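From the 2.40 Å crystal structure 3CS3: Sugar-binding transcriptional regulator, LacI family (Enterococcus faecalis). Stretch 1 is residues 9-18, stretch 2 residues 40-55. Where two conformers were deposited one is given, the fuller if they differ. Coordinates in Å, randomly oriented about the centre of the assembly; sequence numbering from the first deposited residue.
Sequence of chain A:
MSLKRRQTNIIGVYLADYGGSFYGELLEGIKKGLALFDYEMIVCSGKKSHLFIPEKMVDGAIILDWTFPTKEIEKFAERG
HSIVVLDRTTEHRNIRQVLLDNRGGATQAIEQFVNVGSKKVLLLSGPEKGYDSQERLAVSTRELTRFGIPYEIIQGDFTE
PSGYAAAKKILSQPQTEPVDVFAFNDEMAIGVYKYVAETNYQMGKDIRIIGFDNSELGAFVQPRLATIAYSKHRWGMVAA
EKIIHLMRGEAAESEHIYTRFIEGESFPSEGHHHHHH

Stretch 1 9-18: NIIGVYLADY
Stretch 2 40-55: EMIVCSGKKSHLFIPE

Two neighbouring parallel strands run through roughly residues 10-15 and 40-45, with N-to-C directions 27° apart and axes 4.5 Å apart at closest approach. Backbone angles are extended, phi about -80 to -150° and psi about 105 to 170°. The register pairs Ile10 with Glu40, and so on in step to Tyr14 with Cys44; CA atoms of paired residues lie 4.6 to 5.1 Å apart.

The hydrogen bonds alternate between strands. Glu40 N donates to Asn9 O (2.9 Å), Ile11 N to Glu40 O (2.8 Å), and Ile42 N to Ile11 O (3.0 Å). Val13 N then donates to Ile42 O (2.7 Å), Cys44 N to Val13 O (2.8 Å), and Leu15 N to Cys44 O (3.0 Å). Beyond this ladder a side chain takes over: Ser45 OG, chi1 t, donates to Leu15 O (2.9 Å). A water also donates to Leu15 O (3.0 Å from its oxygen) and lies 2.5 Å from Ser49 OG.

One face carries Ile10, Tyr14, Glu40, Ile42 and Cys44. Ile10 (m, t) packs CG2 against Ile42 CG1 at 3.9 Å. Gly12 leaves a hollow here, and the Tyr14 ring leans over it; an ideal CB on Gly12 would come 3.1 Å from Tyr14 CE2. Tyr14 has chi1 m and chi2 -90°. Its CE1 meets Cys44 CB at 3.7 Å, and its OH reaches Ile53 CG2 at 3.3 Å and Pro54 CD at 3.7 Å. That hydroxyl is buried without a polar partner in the model.

The other face carries Ile11, Val13, Leu15, Met41, Val43 and Ser45. Val13 (t) sets CG2 3.8 Å from Met41 CG. Leu15 (m, t) brings CD1 to 3.7 Å from Val43 CG1. Val13 thus rests beside Met41 and Leu15 beside Val43, apolar against apolar.

Gly46 (phi 135°, psi 161°) begins a type I turn ending at Ser49.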

# COMPACT_ATOMS: atom_id res chain seq x y z
N ASN A 9 -0.04 25.61 -2.63
CA ASN A 9 -0.93 24.64 -3.31
C ASN A 9 -0.61 23.16 -3.08
O ASN A 9 -0.68 22.32 -3.99
CB ASN A 9 -1.32 25.03 -4.76
CG ASN A 9 -0.16 24.99 -5.77
OD1 ASN A 9 -0.21 25.68 -6.78
ND2 ASN A 9 0.85 24.16 -5.53
N ILE A 10 -0.27 22.85 -1.83
CA ILE A 10 0.03 21.48 -1.38
C ILE A 10 -0.84 21.10 -0.17
O ILE A 10 -0.94 21.86 0.80
CB ILE A 10 1.54 21.27 -1.07
CG1 ILE A 10 2.38 21.51 -2.32
CG2 ILE A 10 1.82 19.84 -0.59
CD1 ILE A 10 3.85 21.77 -2.06
N ILE A 11 -1.48 19.95 -0.26
CA ILE A 11 -2.23 19.39 0.86
C ILE A 11 -1.41 18.25 1.47
O ILE A 11 -0.94 17.37 0.76
CB ILE A 11 -3.65 18.90 0.43
CG1 ILE A 11 -4.46 20.05 -0.20
CG2 ILE A 11 -4.40 18.26 1.60
CD1 ILE A 11 -4.69 21.26 0.72
N GLY A 12 -1.22 18.30 2.79
CA GLY A 12 -0.59 17.20 3.52
C GLY A 12 -1.62 16.13 3.85
O GLY A 12 -2.67 16.42 4.41
N VAL A 13 -1.33 14.88 3.49
CA VAL A 13 -2.23 13.78 3.78
C VAL A 13 -1.58 12.87 4.81
O VAL A 13 -0.53 12.29 4.55
CB VAL A 13 -2.63 13.02 2.49
CG1 VAL A 13 -3.54 11.85 2.82
CG2 VAL A 13 -3.31 13.96 1.50
N TYR A 14 -2.19 12.77 5.98
CA TYR A 14 -1.61 12.03 7.09
C TYR A 14 -2.30 10.69 7.28
O TYR A 14 -3.44 10.61 7.73
CB TYR A 14 -1.61 12.88 8.37
CG TYR A 14 -0.66 14.05 8.26
CD1 TYR A 14 0.67 13.93 8.66
CD2 TYR A 14 -1.09 15.27 7.73
CE1 TYR A 14 1.55 14.99 8.54
CE2 TYR A 14 -0.22 16.34 7.60
CZ TYR A 14 1.10 16.19 8.02
OH TYR A 14 1.98 17.24 7.90
N LEU A 15 -1.59 9.63 6.88
CA LEU A 15 -2.10 8.26 6.94
C LEU A 15 -1.43 7.49 8.06
O LEU A 15 -0.38 7.89 8.55
CB LEU A 15 -1.91 7.55 5.60
CG LEU A 15 -2.57 8.19 4.36
CD1 LEU A 15 -2.31 7.31 3.16
CD2 LEU A 15 -4.08 8.45 4.53
N ALA A 16 -2.06 6.39 8.46
CA ALA A 16 -1.59 5.59 9.59
C ALA A 16 -0.72 4.40 9.16
O ALA A 16 0.02 3.84 9.97
CB ALA A 16 -2.76 5.11 10.40
N ASP A 17 -0.81 4.05 7.88
CA ASP A 17 -0.18 2.85 7.30
C ASP A 17 -0.55 1.50 7.93
O ASP A 17 0.30 0.64 8.17
CB ASP A 17 1.34 3.00 7.10
CG ASP A 17 1.71 3.32 5.66
OD1 ASP A 17 2.61 2.65 5.11
OD2 ASP A 17 1.11 4.25 5.07
N TYR A 18 -1.84 1.34 8.23
CA TYR A 18 -2.46 0.03 8.16
C TYR A 18 -3.14 -0.08 6.80
O TYR A 18 -2.76 -0.91 5.98
CB TYR A 18 -3.45 -0.27 9.32
CG TYR A 18 -4.25 0.89 9.89
CD1 TYR A 18 -3.92 1.45 11.12
CD2 TYR A 18 -5.39 1.38 9.23
CE1 TYR A 18 -4.66 2.49 11.66
CE2 TYR A 18 -6.13 2.44 9.76
CZ TYR A 18 -5.76 2.98 10.97
OH TYR A 18 -6.49 4.02 11.50
N GLU A 40 -1.71 19.89 -5.23
CA GLU A 40 -1.00 18.63 -5.16
C GLU A 40 -0.95 18.13 -3.73
O GLU A 40 -1.30 18.84 -2.79
CB GLU A 40 0.41 18.75 -5.73
CG GLU A 40 0.46 18.67 -7.25
CD GLU A 40 1.88 18.67 -7.79
OE1 GLU A 40 2.74 19.38 -7.21
OE2 GLU A 40 2.14 17.97 -8.79
N MET A 41 -0.50 16.90 -3.56
CA MET A 41 -0.55 16.27 -2.26
C MET A 41 0.78 15.63 -1.87
O MET A 41 1.51 15.13 -2.72
CB MET A 41 -1.74 15.30 -2.22
CG MET A 41 -1.44 13.87 -1.86
SD MET A 41 -2.69 12.82 -2.59
CE MET A 41 -1.69 11.40 -3.05
N ILE A 42 1.12 15.73 -0.59
CA ILE A 42 2.17 14.90 -0.03
C ILE A 42 1.58 14.00 1.05
O ILE A 42 0.67 14.40 1.77
CB ILE A 42 3.40 15.68 0.49
CG1 ILE A 42 2.98 16.75 1.50
CG2 ILE A 42 4.15 16.29 -0.68
CD1 ILE A 42 3.70 16.63 2.83
N VAL A 43 2.09 12.77 1.12
CA VAL A 43 1.58 11.80 2.06
C VAL A 43 2.63 11.54 3.13
O VAL A 43 3.79 11.31 2.81
CB VAL A 43 1.19 10.48 1.35
CG1 VAL A 43 0.61 9.47 2.33
CG2 VAL A 43 0.18 10.75 0.24
N CYS A 44 2.22 11.61 4.39
CA CYS A 44 3.10 11.34 5.51
C CYS A 44 2.52 10.28 6.43
O CYS A 44 1.32 10.26 6.68
CB CYS A 44 3.39 12.62 6.30
SG CYS A 44 4.25 13.85 5.31
N SER A 45 3.39 9.41 6.93
CA SER A 45 2.95 8.32 7.78
C SER A 45 3.98 7.99 8.85
O SER A 45 5.18 8.16 8.64
CB SER A 45 2.66 7.08 6.93
OG SER A 45 1.84 6.20 7.66
N GLY A 46 3.52 7.51 10.00
CA GLY A 46 4.40 7.17 11.10
C GLY A 46 3.88 7.67 12.43
O GLY A 46 3.03 8.57 12.47
N LYS A 47 4.39 7.09 13.52
CA LYS A 47 3.99 7.44 14.89
C LYS A 47 4.37 8.86 15.29
O LYS A 47 3.70 9.47 16.13
CB LYS A 47 4.62 6.45 15.89
CG LYS A 47 3.89 5.11 16.00
CD LYS A 47 4.39 4.29 17.20
CE LYS A 47 3.75 4.74 18.51
NZ LYS A 47 4.33 4.03 19.69
N LYS A 48 5.43 9.39 14.68
CA LYS A 48 5.96 10.71 15.02
C LYS A 48 5.72 11.73 13.91
O LYS A 48 6.31 12.81 13.95
CB LYS A 48 7.46 10.61 15.33
CG LYS A 48 7.84 9.70 16.50
CD LYS A 48 7.68 10.39 17.85
CE LYS A 48 8.27 9.57 18.99
NZ LYS A 48 7.58 8.26 19.18
N SER A 49 4.87 11.39 12.95
CA SER A 49 4.63 12.23 11.76
C SER A 49 3.91 13.55 12.06
O SER A 49 4.05 14.52 11.31
CB SER A 49 3.87 11.45 10.69
OG SER A 49 2.54 11.19 11.10
N HIS A 50 3.14 13.58 13.15
CA HIS A 50 2.43 14.78 13.57
C HIS A 50 3.33 15.79 14.31
O HIS A 50 2.95 16.95 14.46
CB HIS A 50 1.22 14.42 14.44
CG HIS A 50 1.56 13.70 15.70
ND1 HIS A 50 1.61 12.33 15.79
CD2 HIS A 50 1.84 14.17 16.95
CE1 HIS A 50 1.92 11.98 17.02
NE2 HIS A 50 2.06 13.07 17.75
N LEU A 51 4.50 15.33 14.76
CA LEU A 51 5.46 16.20 15.46
C LEU A 51 6.13 17.19 14.51
O LEU A 51 6.46 18.31 14.92
CB LEU A 51 6.52 15.37 16.20
CG LEU A 51 6.25 14.84 17.62
CD1 LEU A 51 5.55 15.87 18.51
CD2 LEU A 51 5.49 13.52 17.60
N PHE A 52 6.33 16.78 13.27
CA PHE A 52 6.86 17.67 12.24
C PHE A 52 5.90 17.85 11.08
O PHE A 52 5.99 17.17 10.05
CB PHE A 52 8.24 17.24 11.75
CG PHE A 52 8.56 15.80 11.99
CD1 PHE A 52 9.34 15.43 13.08
CD2 PHE A 52 8.09 14.82 11.12
CE1 PHE A 52 9.64 14.10 13.31
CE2 PHE A 52 8.38 13.50 11.35
CZ PHE A 52 9.16 13.13 12.44
N ILE A 53 4.96 18.77 11.28
CA ILE A 53 4.10 19.24 10.21
C ILE A 53 4.79 20.45 9.59
O ILE A 53 5.01 21.45 10.28
CB ILE A 53 2.71 19.66 10.74
CG1 ILE A 53 2.07 18.55 11.57
CG2 ILE A 53 1.81 20.07 9.59
CD1 ILE A 53 1.01 19.04 12.55
N PRO A 54 5.16 20.36 8.30
CA PRO A 54 5.69 21.53 7.58
C PRO A 54 4.59 22.57 7.34
O PRO A 54 4.05 22.67 6.23
CB PRO A 54 6.22 20.94 6.27
CG PRO A 54 5.48 19.66 6.09
CD PRO A 54 5.13 19.15 7.45
N GLU A 55 4.28 23.35 8.38
CA GLU A 55 3.16 24.29 8.36
C GLU A 55 3.45 25.53 7.50
O GLU A 55 2.54 26.22 7.06
CB GLU A 55 2.74 24.66 9.80
CG GLU A 55 3.49 25.82 10.44
CD GLU A 55 2.64 27.08 10.52
OE1 GLU A 55 2.90 28.03 9.75
OE2 GLU A 55 1.71 27.12 11.35
O HOH W 1 0.37 10.29 10.15